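Local coordinates for GrgF (Penicillium sp. sh18, PDB 6LZH), which acts as a polyketide transferase in the biosynthesis of gregatin A, probably fusing two polyketide chains by Claisen condensation, at residues P174-D179 / L188-M193; P229-M234 / K256-L261; Y66-I71 / R85-H90; V235-D240 / D262-K267; A53-E58 / I280-L285. One frame throughout, in Å; residues are numbered along the deposited sequence.

In the fold
Contacts 3 and 5 are buried, whereas contacts 1, 2 and 4 are partly buried. Contacts 2 and 4 are successive lengths of the same parallel strand pair, 232-237 with 259-264 at the margin of the main sheet, and are bound mainly through the backbone; contact 4 adds a sodium ion and ends at the active-site residue D240. Contact 5, on helix 277-292, is purely side-chain packing and touches both of them through R283 and Q284. Contact 3 ties a loop to helix 84-99 with polar side chains and water. Contact 1, on the other side of the chain's centre from contact 2, is apolar and aromatic.

Contact 1 (P174-D179 / L188-M193); sequences PYVNED and LAAEMM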
# COMPACT_ATOMS: atom_id res chain seq x y z
N PRO A 174 -9.93 7.64 19.50
CA PRO A 174 -9.57 9.00 19.91
C PRO A 174 -8.06 9.12 20.08
O PRO A 174 -7.33 8.14 20.28
CB PRO A 174 -10.28 9.15 21.26
CG PRO A 174 -10.19 7.76 21.84
CD PRO A 174 -10.31 6.80 20.65
N TYR A 175 -7.60 10.37 20.00
CA TYR A 175 -6.19 10.65 20.27
C TYR A 175 -5.82 10.27 21.70
O TYR A 175 -4.68 9.85 21.96
CB TYR A 175 -5.89 12.13 20.03
CG TYR A 175 -5.84 12.54 18.58
CD1 TYR A 175 -6.15 11.65 17.55
CD2 TYR A 175 -5.45 13.83 18.23
CE1 TYR A 175 -6.08 12.05 16.23
CE2 TYR A 175 -5.39 14.23 16.92
CZ TYR A 175 -5.70 13.34 15.92
OH TYR A 175 -5.62 13.76 14.60
N VAL A 176 -6.76 10.42 22.64
CA VAL A 176 -6.57 10.13 24.06
C VAL A 176 -7.83 9.44 24.56
O VAL A 176 -8.92 10.00 24.47
CB VAL A 176 -6.31 11.40 24.89
CG1 VAL A 176 -5.95 11.04 26.33
CG2 VAL A 176 -5.22 12.27 24.27
N ASN A 177 -7.68 8.22 25.07
CA ASN A 177 -8.81 7.53 25.69
C ASN A 177 -9.27 8.28 26.94
O ASN A 177 -8.51 9.04 27.55
CB ASN A 177 -8.45 6.09 26.06
CG ASN A 177 -8.05 5.26 24.86
OD1 ASN A 177 -7.00 4.62 24.85
ND2 ASN A 177 -8.89 5.27 23.82
N GLU A 178 -10.53 8.05 27.33
CA GLU A 178 -11.07 8.74 28.50
C GLU A 178 -10.25 8.46 29.75
O GLU A 178 -10.20 9.30 30.66
CB GLU A 178 -12.53 8.34 28.72
CG GLU A 178 -12.83 6.86 28.45
CD GLU A 178 -12.40 5.95 29.59
OE1 GLU A 178 -12.37 4.72 29.37
OE2 GLU A 178 -12.11 6.46 30.70
N ASP A 179 -9.58 7.32 29.81
CA ASP A 179 -8.72 6.99 30.94
C ASP A 179 -7.35 7.66 30.86
O ASP A 179 -6.48 7.34 31.67
CB ASP A 179 -8.55 5.47 31.04
CG ASP A 179 -7.74 4.89 29.89
OD1 ASP A 179 -6.50 5.01 29.93
OD2 ASP A 179 -8.35 4.33 28.95
N LEU A 188 2.12 11.20 18.56
CA LEU A 188 2.30 12.48 17.87
C LEU A 188 1.00 13.27 17.85
O LEU A 188 0.99 14.48 18.11
CB LEU A 188 2.79 12.25 16.44
CG LEU A 188 2.81 13.56 15.64
CD1 LEU A 188 3.96 13.52 14.73
CD2 LEU A 188 1.55 13.83 14.82
N ALA A 189 -0.09 12.59 17.50
CA ALA A 189 -1.39 13.25 17.42
C ALA A 189 -1.81 13.78 18.79
O ALA A 189 -2.22 14.94 18.93
CB ALA A 189 -2.44 12.28 16.87
N ALA A 190 -1.69 12.94 19.82
CA ALA A 190 -2.10 13.36 21.16
C ALA A 190 -1.21 14.47 21.70
O ALA A 190 -1.66 15.28 22.52
CB ALA A 190 -2.10 12.15 22.09
N GLU A 191 0.05 14.53 21.25
CA GLU A 191 0.96 15.59 21.67
C GLU A 191 0.69 16.90 20.95
O GLU A 191 0.80 17.98 21.54
CB GLU A 191 2.41 15.18 21.42
CG GLU A 191 3.12 14.59 22.60
CD GLU A 191 4.37 13.85 22.19
OE1 GLU A 191 4.79 12.93 22.93
OE2 GLU A 191 4.94 14.18 21.13
N MET A 192 0.37 16.83 19.66
CA MET A 192 0.18 18.05 18.88
C MET A 192 -1.17 18.70 19.17
O MET A 192 -1.26 19.93 19.21
CB MET A 192 0.32 17.75 17.39
CG MET A 192 1.73 17.33 17.01
SD MET A 192 2.85 18.75 17.02
CE MET A 192 3.58 18.63 18.65
N MET A 193 -2.21 17.89 19.39
CA MET A 193 -3.57 18.40 19.51
C MET A 193 -3.71 19.52 20.55
O MET A 193 -4.27 20.58 20.21
CB MET A 193 -4.53 17.23 19.81
CG MET A 193 -5.84 17.63 20.50
SD MET A 193 -6.86 16.21 20.97
CE MET A 193 -5.93 15.52 22.33
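Y175 opens the contact by laying its ring against the helix of 188-193. Its CG stands anti to the carbonyl carbon (chi1 -74°), and the ring receives the methyl of A189 over its centre: A189 CB lies 3.4 Å from the ring centroid of Y175, only 7° off the normal, a close CH-pi contact. M193 approaches from another direction. Its CB sits at the ring edge, in the plane, 3.9 Å from Y175 CD2, and its sulfur forms an oblique Met-aromatic contact, with M193 SD 5.1 Å from the centroid of the Y175 ring. The phenol oxygen hydrogen-bonds N42. The carbonyl of the same tyrosine is less well served: Y175 O is 3.5 Å from the methyl A190 CB and is buried with no polar partner in the model. At V176 the side chain meets the helix through one branch. V176 CG2 lies 3.8 Å from A190 CB and 3.9 Å from M193 CE, the methionine chain being bent at chi3 (72°), which carries CE over to the valine. The contact joins the loop after strand 172-174 to helix 187-198, within the long insertion between strands 133-137 and 232-237, where alpha/beta hydrolases commonly carry their cap; A189 is about 9 Å from the active-site C115, side chain to side chain.

Contact 2 (P229-M234 / K256-L261); sequences PTPAMM and KEPKEL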
# COMPACT_ATOMS: atom_id res chain seq x y z
N PRO A 229 16.77 10.87 -9.61
CA PRO A 229 17.49 12.15 -9.54
C PRO A 229 16.65 13.41 -9.30
O PRO A 229 17.18 14.51 -9.53
CB PRO A 229 18.18 12.21 -10.89
CG PRO A 229 17.18 11.55 -11.82
CD PRO A 229 16.52 10.45 -11.00
N THR A 230 15.41 13.27 -8.84
CA THR A 230 14.59 14.44 -8.50
C THR A 230 15.14 15.12 -7.25
O THR A 230 15.15 14.50 -6.18
CB THR A 230 13.14 14.04 -8.26
OG1 THR A 230 12.58 13.46 -9.44
CG2 THR A 230 12.32 15.28 -7.84
N PRO A 231 15.58 16.38 -7.32
CA PRO A 231 16.17 17.03 -6.14
C PRO A 231 15.18 17.08 -4.98
O PRO A 231 14.02 17.43 -5.15
CB PRO A 231 16.51 18.44 -6.65
CG PRO A 231 16.55 18.32 -8.13
CD PRO A 231 15.57 17.26 -8.50
N ALA A 232 15.68 16.75 -3.79
CA ALA A 232 14.84 16.65 -2.60
C ALA A 232 15.50 17.35 -1.42
O ALA A 232 16.72 17.25 -1.23
CB ALA A 232 14.56 15.19 -2.23
N MET A 233 14.71 18.07 -0.65
CA MET A 233 15.20 18.77 0.52
C MET A 233 14.44 18.33 1.75
O MET A 233 13.20 18.31 1.74
CB MET A 233 15.07 20.28 0.35
CG MET A 233 15.46 21.02 1.58
SD MET A 233 15.39 22.81 1.26
CE MET A 233 15.98 23.43 2.84
N MET A 234 15.15 18.00 2.82
CA MET A 234 14.50 17.76 4.09
C MET A 234 14.80 18.90 5.05
O MET A 234 15.95 19.38 5.12
CB MET A 234 14.95 16.45 4.73
CG MET A 234 14.04 16.07 5.90
SD MET A 234 14.50 14.47 6.57
CE MET A 234 14.01 13.35 5.25
N LYS A 256 19.03 9.09 -1.87
CA LYS A 256 20.21 9.32 -2.69
C LYS A 256 20.37 10.81 -3.04
O LYS A 256 19.41 11.59 -2.97
CB LYS A 256 20.12 8.51 -3.98
CG LYS A 256 20.26 6.99 -3.79
CD LYS A 256 19.73 6.29 -5.03
CE LYS A 256 20.52 5.05 -5.41
NZ LYS A 256 20.34 3.94 -4.43
N GLU A 257 21.59 11.18 -3.43
CA GLU A 257 21.82 12.50 -4.01
C GLU A 257 21.11 12.59 -5.36
O GLU A 257 20.97 11.58 -6.05
CB GLU A 257 23.32 12.77 -4.20
CG GLU A 257 24.14 12.91 -2.90
CD GLU A 257 23.72 14.13 -2.09
OE1 GLU A 257 23.19 15.09 -2.69
OE2 GLU A 257 23.95 14.11 -0.86
N PRO A 258 20.66 13.79 -5.77
CA PRO A 258 20.81 15.07 -5.07
C PRO A 258 19.79 15.27 -3.95
O PRO A 258 18.57 15.21 -4.16
CB PRO A 258 20.62 16.11 -6.19
CG PRO A 258 19.65 15.44 -7.14
CD PRO A 258 19.93 13.94 -7.05
N LYS A 259 20.29 15.50 -2.74
CA LYS A 259 19.44 15.69 -1.58
C LYS A 259 20.10 16.72 -0.69
O LYS A 259 21.33 16.78 -0.61
CB LYS A 259 19.19 14.39 -0.81
CG LYS A 259 20.48 13.78 -0.25
CD LYS A 259 20.24 12.43 0.41
CE LYS A 259 21.53 11.92 1.06
NZ LYS A 259 21.28 10.64 1.79
N GLU A 260 19.29 17.55 -0.05
CA GLU A 260 19.83 18.62 0.79
C GLU A 260 19.08 18.67 2.10
O GLU A 260 17.85 18.54 2.14
CB GLU A 260 19.77 19.98 0.08
CG GLU A 260 20.53 20.01 -1.24
CD GLU A 260 20.54 21.39 -1.90
OE1 GLU A 260 20.24 22.39 -1.20
OE2 GLU A 260 20.85 21.46 -3.11
N LEU A 261 19.83 18.89 3.19
CA LEU A 261 19.29 18.87 4.54
C LEU A 261 19.44 20.24 5.19
O LEU A 261 20.53 20.81 5.18
CB LEU A 261 20.02 17.83 5.40
CG LEU A 261 19.61 17.78 6.87
CD1 LEU A 261 18.15 17.32 7.03
CD2 LEU A 261 20.55 16.85 7.64
O HOH W 1 16.99 13.05 -5.06
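E260 N and A232 O form the central bond of this parallel strand pair, in which A232, M233 and M234 lie beside K259, E260 and L261. E260 N donates to A232 O, and M234 N to E260 O, each at 2.8 Å and nearly along the C=O axis of the acceptor. The pairing begins less firmly: A232 N reaches P258 O at 3.3 Å, a weak bond. A water also joins that end, donating to P258 O at 2.8 Å and to T230 O at 2.6 Å, bridging the two incoming loops. Since the residue facing P258 is P231, no N-H stands there; the two proline rings meet instead, P231 CG lying 4.3 Å from P258 CG.

The amide of K259 turns away from the partner strand, K259 N donating to E257 OE1 at 2.9 Å from above the carboxylate plane. The backbone of M233 turns to the neighbouring strand 133-137, hydrogen-bonding A134 and A136. The charged ends leave the pair: K259 NZ goes to the carbonyls of M255 and F252, and the E260 carboxylate to R290 and H291. Every strand amide of A232 to M234 thus has an acceptor, though that of A232 is weakly held, and the outermost strand of the sheet, joined by a beta-alpha-beta crossover, has E260 N spent on its neighbour and its charges directed onto helix 277-292 and the end of helix 245-254.

Contact 3 (Y66-I71 / R85-H90); sequences YDPRGI and RQQAEH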
# COMPACT_ATOMS: atom_id res chain seq x y z
N TYR A 66 -4.52 21.85 -0.74
CA TYR A 66 -5.80 21.16 -0.81
C TYR A 66 -6.01 20.20 0.35
O TYR A 66 -5.07 19.79 1.03
CB TYR A 66 -5.96 20.43 -2.15
CG TYR A 66 -5.09 19.23 -2.43
CD1 TYR A 66 -5.40 17.98 -1.89
CD2 TYR A 66 -4.03 19.31 -3.32
CE1 TYR A 66 -4.64 16.87 -2.18
CE2 TYR A 66 -3.26 18.20 -3.63
CZ TYR A 66 -3.57 16.98 -3.06
OH TYR A 66 -2.83 15.86 -3.36
N ASP A 67 -7.29 19.88 0.59
CA ASP A 67 -7.65 18.95 1.65
C ASP A 67 -7.50 17.54 1.10
O ASP A 67 -8.06 17.23 0.03
CB ASP A 67 -9.09 19.18 2.14
CG ASP A 67 -9.22 20.43 3.00
OD1 ASP A 67 -8.32 20.69 3.82
OD2 ASP A 67 -10.24 21.15 2.89
N PRO A 68 -6.72 16.68 1.74
CA PRO A 68 -6.62 15.29 1.29
C PRO A 68 -7.97 14.59 1.38
O PRO A 68 -8.93 15.09 1.97
CB PRO A 68 -5.60 14.66 2.25
CG PRO A 68 -4.83 15.83 2.81
CD PRO A 68 -5.82 16.95 2.88
N ARG A 69 -8.04 13.42 0.75
CA ARG A 69 -9.23 12.59 0.81
C ARG A 69 -9.75 12.47 2.24
O ARG A 69 -8.99 12.19 3.17
CB ARG A 69 -8.91 11.20 0.27
CG ARG A 69 -10.14 10.39 -0.02
CD ARG A 69 -10.58 9.55 1.15
NE ARG A 69 -9.72 8.39 1.37
CZ ARG A 69 -9.91 7.52 2.36
NH1 ARG A 69 -9.10 6.48 2.50
NH2 ARG A 69 -10.92 7.72 3.21
N GLY A 70 -11.06 12.64 2.40
CA GLY A 70 -11.71 12.37 3.67
C GLY A 70 -11.47 13.43 4.72
O GLY A 70 -11.73 13.20 5.90
N ILE A 71 -10.98 14.60 4.32
CA ILE A 71 -10.58 15.65 5.25
C ILE A 71 -11.19 16.96 4.77
O ILE A 71 -11.30 17.18 3.56
CB ILE A 71 -9.04 15.76 5.32
CG1 ILE A 71 -8.42 14.48 5.88
CG2 ILE A 71 -8.60 16.98 6.10
CD1 ILE A 71 -8.47 14.38 7.39
N ARG A 85 -0.40 5.77 0.75
CA ARG A 85 -0.29 5.36 -0.64
C ARG A 85 -1.30 6.09 -1.51
O ARG A 85 -0.95 6.62 -2.57
CB ARG A 85 -0.47 3.85 -0.77
CG ARG A 85 -0.26 3.39 -2.19
CD ARG A 85 -0.55 1.89 -2.30
NE ARG A 85 -1.96 1.67 -2.58
CZ ARG A 85 -2.49 0.47 -2.84
NH1 ARG A 85 -1.71 -0.60 -2.84
NH2 ARG A 85 -3.78 0.35 -3.10
N GLN A 86 -2.56 6.12 -1.09
CA GLN A 86 -3.58 6.79 -1.89
C GLN A 86 -3.31 8.29 -1.98
O GLN A 86 -3.55 8.92 -3.01
CB GLN A 86 -4.97 6.57 -1.28
CG GLN A 86 -6.08 7.27 -2.08
CD GLN A 86 -7.43 7.26 -1.38
OE1 GLN A 86 -7.52 7.42 -0.16
NE2 GLN A 86 -8.50 7.09 -2.15
N GLN A 87 -2.82 8.88 -0.88
CA GLN A 87 -2.60 10.32 -0.86
C GLN A 87 -1.45 10.69 -1.78
O GLN A 87 -1.50 11.72 -2.47
CB GLN A 87 -2.34 10.81 0.58
CG GLN A 87 -2.47 12.33 0.74
CD GLN A 87 -2.45 12.83 2.18
OE1 GLN A 87 -2.92 12.15 3.12
NE2 GLN A 87 -1.90 14.04 2.37
N ALA A 88 -0.41 9.85 -1.83
CA ALA A 88 0.65 10.06 -2.80
C ALA A 88 0.11 9.95 -4.22
O ALA A 88 0.47 10.74 -5.09
CB ALA A 88 1.77 9.04 -2.60
N GLU A 89 -0.74 8.94 -4.47
CA GLU A 89 -1.36 8.81 -5.78
C GLU A 89 -2.12 10.08 -6.14
O GLU A 89 -2.07 10.55 -7.28
CB GLU A 89 -2.31 7.62 -5.80
CG GLU A 89 -1.64 6.29 -6.01
CD GLU A 89 -2.67 5.18 -6.09
OE1 GLU A 89 -3.39 5.09 -7.11
OE2 GLU A 89 -2.79 4.44 -5.12
N HIS A 90 -2.82 10.66 -5.16
CA HIS A 90 -3.61 11.85 -5.43
C HIS A 90 -2.72 13.03 -5.77
O HIS A 90 -3.14 13.91 -6.53
CB HIS A 90 -4.51 12.13 -4.24
CG HIS A 90 -5.66 11.19 -4.12
ND1 HIS A 90 -6.50 11.16 -3.03
CD2 HIS A 90 -6.12 10.24 -4.98
CE1 HIS A 90 -7.42 10.23 -3.21
NE2 HIS A 90 -7.21 9.66 -4.39
O HOH W 2 -3.02 14.02 -1.81
O HOH W 3 -5.78 12.36 -0.57
O HOH W 4 -7.98 4.58 0.76
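A buried, largely polar contact joins the loop after strand 62-66 to helix 84-99, with R69 and Q86 at its centre. The arginine grips the glutamine side-on with two nitrogens on one oxygen: R69 NE donates to Q86 OE1 at 2.8 Å and R69 NH1 to the same oxygen at 3.2 Å. Q86 OE1 sits in the guanidinium plane, while the amide plane is turned 65° from it. R69 chi2 (-91°) and chi3 (-74°) both bend the chain, turning NE toward the helix; R69 NH1 also pairs with D81. Nearer the backbone, R69 CB lies at the edge of the H90 ring, 3.9 Å from CE1. A water spans the two residues, accepting from R69 N at 2.8 Å and bonding H90 ND1 at 2.8 Å. P68 packs on the flat amide of Q87, with P68 CG 3.5 Å from Q87 NE2. Y66 sets its hydroxyl near the backbone of H90, Y66 OH to H90 C being 3.7 Å. D17 accepts from Q86 NE2 and pairs with H90 NE2, which would hold the amide and the imidazole in their rotations; the salt bridge to D81 would offset the charge of R69.

Contact 4 (V235-D240 / D262-K267); sequences VTPELD and DILKGK. With NA (sodium ion), chain C.
V235, T236 and P237 run parallel to D262, I263 and L264, and backbone bonds carry most of the contact. T236 N donates to D262 O at 2.8 Å, and L264 N to T236 O at 2.8 Å. Where the strands give way to turns, L264 O takes two donors, E238 N and K267 N, which come from opposite faces of its carbonyl plane; L239 N then donates to K267 O at 2.8 Å.

Among the charged groups, the extended E238 chain brings OE1 to the 264-267 turn, where G266 N meets it on the anti side at 2.9 Å. K265 NZ forms a salt bridge to the same E238 OE1 at 3.5 Å.

In the apolar packing, V235 CG1 touches L264 CD2 at 3.8 Å on one face of the strand pair, and on the other I263 CD1 lies against T236 CB at 4.1 Å.

The sodium ion is bound by D262 OD1 at 2.4 Å, by I263 O and by two waters, one of which donates to D262 OD2. R283 NH1 forms an ion pair with the carboxylate of D262.

D240, an active-site residue, closes the 237-240 turn: its OD2 hydrogen-bonds H269 ND1, and its OD1 hydrogen-bonds C243 N. The turn after strand 232-237 is the usual place for the acid of an alpha/beta-hydrolase triad, consistent here with a Cys-His-Asp set completed by C115.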
# COMPACT_ATOMS: atom_id res chain seq x y z
N VAL A 235 13.78 19.31 5.79
CA VAL A 235 13.88 20.38 6.78
C VAL A 235 13.49 19.80 8.13
O VAL A 235 12.30 19.53 8.38
CB VAL A 235 13.02 21.59 6.42
CG1 VAL A 235 13.13 22.66 7.50
CG2 VAL A 235 13.44 22.12 5.05
N THR A 236 14.48 19.60 8.99
CA THR A 236 14.33 18.77 10.18
C THR A 236 14.58 19.63 11.41
O THR A 236 15.70 20.15 11.58
CB THR A 236 15.30 17.59 10.13
OG1 THR A 236 14.91 16.68 9.09
CG2 THR A 236 15.33 16.84 11.46
N PRO A 237 13.59 19.82 12.29
CA PRO A 237 13.87 20.49 13.55
C PRO A 237 14.86 19.67 14.35
O PRO A 237 14.81 18.44 14.34
CB PRO A 237 12.50 20.56 14.23
CG PRO A 237 11.47 20.38 13.09
CD PRO A 237 12.18 19.41 12.17
N GLU A 238 15.81 20.36 15.00
CA GLU A 238 16.87 19.65 15.74
C GLU A 238 16.30 18.87 16.92
O GLU A 238 16.81 17.79 17.26
CB GLU A 238 17.94 20.63 16.22
CG GLU A 238 18.97 20.03 17.20
CD GLU A 238 19.90 21.08 17.83
OE1 GLU A 238 19.68 22.30 17.63
OE2 GLU A 238 20.83 20.70 18.56
N LEU A 239 15.26 19.39 17.54
CA LEU A 239 14.73 18.89 18.80
C LEU A 239 13.31 18.37 18.64
O LEU A 239 12.45 18.56 19.51
CB LEU A 239 14.80 19.97 19.88
CG LEU A 239 16.18 20.60 20.06
CD1 LEU A 239 16.12 21.75 21.09
CD2 LEU A 239 17.22 19.52 20.44
N ASP A 240 13.04 17.71 17.51
CA ASP A 240 11.70 17.20 17.22
C ASP A 240 11.49 15.93 18.03
O ASP A 240 12.12 14.90 17.76
CB ASP A 240 11.52 16.94 15.72
CG ASP A 240 10.05 16.84 15.31
OD1 ASP A 240 9.22 16.41 16.16
OD2 ASP A 240 9.72 17.19 14.15
N ASP A 262 18.36 20.73 5.78
CA ASP A 262 18.41 21.90 6.67
C ASP A 262 17.95 21.47 8.05
O ASP A 262 16.86 20.91 8.19
CB ASP A 262 17.54 23.04 6.14
CG ASP A 262 17.66 24.29 6.98
OD1 ASP A 262 18.65 24.38 7.75
OD2 ASP A 262 16.79 25.18 6.86
N ILE A 263 18.78 21.71 9.07
CA ILE A 263 18.41 21.47 10.46
C ILE A 263 17.93 22.79 11.06
O ILE A 263 18.66 23.78 11.02
CB ILE A 263 19.60 20.93 11.27
CG1 ILE A 263 20.16 19.66 10.64
CG2 ILE A 263 19.17 20.68 12.73
CD1 ILE A 263 19.27 18.45 10.81
N LEU A 264 16.74 22.79 11.67
CA LEU A 264 16.26 24.00 12.34
C LEU A 264 16.78 23.98 13.77
O LEU A 264 16.21 23.32 14.64
CB LEU A 264 14.74 24.09 12.30
CG LEU A 264 14.07 24.01 10.93
CD1 LEU A 264 12.58 24.25 11.07
CD2 LEU A 264 14.68 25.03 9.97
N LYS A 265 17.86 24.72 14.01
CA LYS A 265 18.56 24.65 15.29
C LYS A 265 17.66 25.10 16.43
O LYS A 265 17.02 26.15 16.36
CB LYS A 265 19.82 25.51 15.22
CG LYS A 265 21.04 24.80 14.64
CD LYS A 265 21.70 23.88 15.68
CE LYS A 265 22.60 22.82 15.05
NZ LYS A 265 21.98 21.45 15.07
N GLY A 266 17.61 24.30 17.49
CA GLY A 266 16.87 24.66 18.68
C GLY A 266 15.37 24.51 18.59
O GLY A 266 14.67 24.89 19.54
N LYS A 267 14.84 23.95 17.51
CA LYS A 267 13.40 23.94 17.29
C LYS A 267 12.85 22.53 17.38
O LYS A 267 13.53 21.55 17.02
CB LYS A 267 13.05 24.55 15.94
CG LYS A 267 13.60 25.96 15.73
CD LYS A 267 13.15 26.90 16.84
CE LYS A 267 13.70 28.30 16.62
NZ LYS A 267 13.24 29.25 17.68
NA NA C . 19.54 25.58 9.67
O HOH W 5 17.67 27.01 8.88
O HOH W 6 18.76 26.91 11.97

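Contact 5 (A53-E58 / I280-L285); sequences AKWFQE and ILNRQL
W55 and L281 slide past each other in opposite directions. From the tryptophan's base, CB is 3.9 Å from L281 CD1, and the same methyl is 3.7 Å from W55 CG, over the start of the indole. Farther out the six-membered ring receives the beta carbon: L281 CB is 3.6 Å from its centroid and 5° off the normal, a CH-pi contact over the face. Segments 53-58 and 280-285 cross here at -52°, on one side of the alpha/beta-hydrolase sheet, F56 touching strands 32-38 and 62-66 and Q284 touching 232-237. At the outer rim, N282 OD1 meets W55 CZ2 in the ring plane at 3.4 Å, its amide turned 68° from the indole. W55 CH2 also touches L285 CD2, at 3.8 Å, while NE1 hydrogen-bonds E278. Beside this, F56 CZ reaches L281 CD2 at 4.1 Å and has Q284 OE1, itself hydrogen-bonded to W112, at its ring edge.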
# COMPACT_ATOMS: atom_id res chain seq x y z
N ALA A 53 1.93 29.48 1.96
CA ALA A 53 1.56 29.61 0.55
C ALA A 53 1.60 31.07 0.12
O ALA A 53 2.15 31.41 -0.94
CB ALA A 53 0.17 29.02 0.31
N LYS A 54 1.03 31.96 0.94
CA LYS A 54 1.04 33.39 0.63
C LYS A 54 2.46 33.91 0.45
O LYS A 54 2.73 34.69 -0.47
CB LYS A 54 0.31 34.16 1.73
CG LYS A 54 0.18 35.65 1.45
CD LYS A 54 -0.86 35.90 0.37
CE LYS A 54 -1.17 37.39 0.19
NZ LYS A 54 -0.78 37.87 -1.18
N TRP A 55 3.38 33.49 1.32
CA TRP A 55 4.77 33.91 1.20
C TRP A 55 5.39 33.43 -0.11
O TRP A 55 6.08 34.20 -0.80
CB TRP A 55 5.58 33.38 2.40
CG TRP A 55 6.98 33.92 2.50
CD1 TRP A 55 7.41 34.95 3.30
CD2 TRP A 55 8.15 33.44 1.81
NE1 TRP A 55 8.75 35.14 3.14
CE2 TRP A 55 9.23 34.23 2.24
CE3 TRP A 55 8.38 32.43 0.88
CZ2 TRP A 55 10.54 34.03 1.76
CZ3 TRP A 55 9.68 32.23 0.39
CH2 TRP A 55 10.74 33.03 0.84
N PHE A 56 5.21 32.15 -0.46
CA PHE A 56 5.72 31.64 -1.73
C PHE A 56 5.07 32.35 -2.91
O PHE A 56 5.74 32.67 -3.90
CB PHE A 56 5.47 30.12 -1.86
CG PHE A 56 6.45 29.27 -1.08
CD1 PHE A 56 7.81 29.43 -1.23
CD2 PHE A 56 5.99 28.30 -0.19
CE1 PHE A 56 8.72 28.64 -0.50
CE2 PHE A 56 6.88 27.51 0.55
CZ PHE A 56 8.24 27.67 0.38
N GLN A 57 3.76 32.57 -2.84
CA GLN A 57 3.06 33.31 -3.89
C GLN A 57 3.69 34.69 -4.09
O GLN A 57 3.90 35.14 -5.23
CB GLN A 57 1.58 33.42 -3.53
CG GLN A 57 0.72 34.19 -4.54
CD GLN A 57 -0.66 34.53 -4.01
OE1 GLN A 57 -0.87 34.64 -2.80
NE2 GLN A 57 -1.61 34.71 -4.92
N GLU A 58 4.01 35.38 -2.99
CA GLU A 58 4.62 36.70 -3.06
C GLU A 58 6.01 36.66 -3.68
O GLU A 58 6.49 37.69 -4.16
CB GLU A 58 4.69 37.33 -1.67
CG GLU A 58 3.37 37.88 -1.18
CD GLU A 58 3.38 38.17 0.30
OE1 GLU A 58 4.37 37.80 0.97
OE2 GLU A 58 2.41 38.75 0.80
N ILE A 280 13.90 30.61 7.19
CA ILE A 280 13.56 29.23 6.86
C ILE A 280 13.04 29.15 5.43
O ILE A 280 13.48 28.30 4.63
CB ILE A 280 12.52 28.68 7.87
CG1 ILE A 280 13.11 28.64 9.29
CG2 ILE A 280 12.01 27.31 7.42
CD1 ILE A 280 12.10 28.18 10.38
N LEU A 281 12.12 30.04 5.08
CA LEU A 281 11.51 29.98 3.75
C LEU A 281 12.46 30.48 2.66
O LEU A 281 12.42 29.99 1.53
CB LEU A 281 10.18 30.75 3.76
CG LEU A 281 9.10 30.16 4.68
CD1 LEU A 281 7.80 30.96 4.58
CD2 LEU A 281 8.83 28.69 4.35
N ASN A 282 13.31 31.47 2.97
CA ASN A 282 14.31 31.92 1.98
C ASN A 282 15.23 30.79 1.59
O ASN A 282 15.62 30.67 0.41
CB ASN A 282 15.13 33.08 2.54
CG ASN A 282 14.50 34.40 2.23
OD1 ASN A 282 13.89 34.56 1.17
ND2 ASN A 282 14.62 35.36 3.15
N ARG A 283 15.61 29.95 2.56
CA ARG A 283 16.45 28.79 2.28
C ARG A 283 15.75 27.82 1.33
O ARG A 283 16.35 27.38 0.34
CB ARG A 283 16.82 28.12 3.61
CG ARG A 283 17.43 26.72 3.49
CD ARG A 283 18.85 26.75 2.88
NE ARG A 283 19.44 25.41 2.90
CZ ARG A 283 19.97 24.87 3.99
NH1 ARG A 283 20.00 25.56 5.12
NH2 ARG A 283 20.48 23.64 3.95
N GLN A 284 14.48 27.52 1.60
CA GLN A 284 13.71 26.63 0.73
C GLN A 284 13.49 27.26 -0.64
O GLN A 284 13.53 26.58 -1.66
CB GLN A 284 12.36 26.30 1.37
CG GLN A 284 12.49 25.42 2.62
CD GLN A 284 11.20 25.32 3.41
OE1 GLN A 284 10.11 25.33 2.85
NE2 GLN A 284 11.32 25.22 4.73
N LEU A 285 13.23 28.57 -0.67
CA LEU A 285 13.11 29.28 -1.94
C LEU A 285 14.42 29.19 -2.74
O LEU A 285 14.39 29.01 -3.96
CB LEU A 285 12.73 30.73 -1.66
CG LEU A 285 12.74 31.63 -2.90
CD1 LEU A 285 11.55 31.25 -3.76
CD2 LEU A 285 12.68 33.09 -2.47